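Dicer Related Helicase (Caenorhabditis elegans, PDB 6M6Q) probably hydrolyses ATP as an RNA-binding helicase of the RIG-I-like receptor subfamily, and is captured here as its N-terminal domain. Local coordinates at residues P23-Y28 / G150-E155. Numbering follows the deposited sequence.
Sequences PYFPAY and GYSHWE
A Schellman motif closes the C-terminal end of helix 146-152 in the all-helical N-terminal domain of DRH-3, and the aromatic side chains within it pack against Phe25 and Tyr28 of the short helix 25-29. Trp154 supplies the positive phi (62°); Glu155 N bonds to Gly150 O, Trp154 N bonds weakly to Tyr151 O, and His153 N is a further donor to Gly150 O. Phe25 and Tyr28 both hold CG anti to the backbone N but diverge, Phe25 reaching His153 and Tyr28 reaching Trp154. The contact is buried and purely one of van der Waals and aromatic packing. The five-membered ring of Trp154 stands edge-to-face on Tyr28, planes at 78°, and its NE1 sits over the phenol face, 3.4 Å from Tyr28 CE1. At the rim of that ring, Ser152 O lies in plane, 3.4 Å from Tyr28 CD1; the same carbonyl oxygen also meets the edge of Phe25. The hydroxyl beyond, Tyr28 OH, is hydrogen-bonded to Leu270 O, which fixes the far end of the ring. An alanine in place of Tyr28 would remove the face beneath Trp154 NE1 and the bond to Leu270 O, and would probably loosen the seating of the indole. Phe25 and His153 meet differently: their planes are nearly parallel, at 5°, but slid apart, leaving little overlap between centroids 4.4 Å apart. Both imidazole nitrogens are occupied, ND1 with Leu18 O and NE2 with Asp138 OD1 of helix 131-144, which holds the ring in orientation. Over one face of this imidazole lies the rim of the phenyl ring, with Phe25 CE1 3.3 Å from His153 CE1.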
# COMPACT_ATOMS: atom_id res chain seq x y z
N PRO B 23 7.70 -14.48 12.52
CA PRO B 23 6.86 -13.34 12.17
C PRO B 23 7.50 -12.43 11.11
O PRO B 23 6.77 -11.81 10.35
CB PRO B 23 6.70 -12.54 13.47
CG PRO B 23 7.07 -13.51 14.58
CD PRO B 23 7.98 -14.55 13.96
N TYR B 24 8.84 -12.34 11.11
CA TYR B 24 9.64 -11.36 10.34
C TYR B 24 10.03 -11.95 8.96
O TYR B 24 10.62 -11.20 8.15
CB TYR B 24 10.86 -10.94 11.16
CG TYR B 24 10.54 -10.39 12.53
CD1 TYR B 24 10.21 -9.06 12.70
CD2 TYR B 24 10.60 -11.20 13.66
CE1 TYR B 24 9.96 -8.53 13.96
CE2 TYR B 24 10.34 -10.69 14.93
CZ TYR B 24 10.01 -9.35 15.08
OH TYR B 24 9.74 -8.83 16.30
N PHE B 25 9.67 -13.21 8.67
CA PHE B 25 10.04 -13.89 7.40
C PHE B 25 9.24 -13.37 6.20
O PHE B 25 9.86 -13.05 5.20
CB PHE B 25 9.95 -15.41 7.48
CG PHE B 25 10.11 -16.09 6.14
CD1 PHE B 25 11.34 -16.16 5.51
CD2 PHE B 25 9.02 -16.63 5.49
CE1 PHE B 25 11.48 -16.77 4.27
CE2 PHE B 25 9.16 -17.27 4.26
CZ PHE B 25 10.39 -17.33 3.65
N PRO B 26 7.88 -13.36 6.17
CA PRO B 26 7.16 -13.00 4.94
C PRO B 26 7.70 -11.73 4.25
O PRO B 26 7.93 -11.78 3.07
CB PRO B 26 5.72 -12.76 5.45
CG PRO B 26 5.60 -13.72 6.60
CD PRO B 26 6.96 -13.68 7.27
N ALA B 27 7.91 -10.65 5.01
CA ALA B 27 8.36 -9.33 4.53
C ALA B 27 9.79 -9.43 4.01
O ALA B 27 10.11 -8.78 2.99
CB ALA B 27 8.27 -8.30 5.63
N TYR B 28 10.64 -10.15 4.71
CA TYR B 28 12.05 -10.32 4.33
C TYR B 28 12.10 -11.09 3.00
O TYR B 28 12.77 -10.61 2.07
CB TYR B 28 12.86 -10.97 5.45
CG TYR B 28 14.34 -10.97 5.17
CD1 TYR B 28 14.97 -12.10 4.65
CD2 TYR B 28 15.08 -9.81 5.29
CE1 TYR B 28 16.31 -12.07 4.30
CE2 TYR B 28 16.43 -9.78 4.97
CZ TYR B 28 17.04 -10.91 4.47
OH TYR B 28 18.37 -10.89 4.17
N GLY B 150 18.38 -20.49 1.46
CA GLY B 150 19.09 -20.30 2.73
C GLY B 150 19.20 -18.84 3.11
O GLY B 150 18.89 -18.49 4.27
N TYR B 151 19.60 -18.01 2.15
CA TYR B 151 19.87 -16.57 2.32
C TYR B 151 18.58 -15.85 2.76
O TYR B 151 18.65 -14.92 3.62
CB TYR B 151 20.47 -16.00 1.03
CG TYR B 151 21.06 -14.62 1.18
CD1 TYR B 151 22.37 -14.43 1.59
CD2 TYR B 151 20.30 -13.49 0.91
CE1 TYR B 151 22.90 -13.16 1.75
CE2 TYR B 151 20.82 -12.21 1.06
CZ TYR B 151 22.13 -12.04 1.47
OH TYR B 151 22.64 -10.79 1.64
N SER B 152 17.43 -16.31 2.23
CA SER B 152 16.08 -15.76 2.52
C SER B 152 15.62 -16.17 3.93
O SER B 152 14.67 -15.53 4.45
CB SER B 152 15.08 -16.20 1.46
OG SER B 152 14.59 -17.51 1.71
N HIS B 153 16.31 -17.15 4.54
CA HIS B 153 15.98 -17.74 5.87
C HIS B 153 17.10 -17.48 6.90
O HIS B 153 16.97 -17.98 8.03
CB HIS B 153 15.74 -19.24 5.70
CG HIS B 153 14.41 -19.59 5.13
ND1 HIS B 153 13.25 -19.44 5.83
CD2 HIS B 153 14.07 -20.16 3.95
CE1 HIS B 153 12.23 -19.87 5.10
NE2 HIS B 153 12.72 -20.33 3.95
N TRP B 154 18.17 -16.76 6.53
CA TRP B 154 19.34 -16.46 7.41
C TRP B 154 20.06 -17.77 7.83
O TRP B 154 20.34 -17.95 9.05
CB TRP B 154 18.93 -15.66 8.67
CG TRP B 154 18.23 -14.36 8.44
CD1 TRP B 154 18.07 -13.68 7.27
CD2 TRP B 154 17.65 -13.52 9.47
NE1 TRP B 154 17.41 -12.49 7.49
CE2 TRP B 154 17.14 -12.37 8.83
CE3 TRP B 154 17.49 -13.64 10.85
CZ2 TRP B 154 16.50 -11.35 9.53
CZ3 TRP B 154 16.85 -12.63 11.54
CH2 TRP B 154 16.37 -11.50 10.89
N GLU B 155 20.37 -18.64 6.86
CA GLU B 155 21.13 -19.90 7.08
C GLU B 155 22.55 -19.57 7.56
O GLU B 155 23.20 -18.68 6.97
CB GLU B 155 21.16 -20.70 5.79
CG GLU B 155 21.62 -22.13 5.95
CD GLU B 155 21.55 -22.93 4.67
OE1 GLU B 155 22.11 -22.46 3.66
OE2 GLU B 155 20.91 -23.99 4.67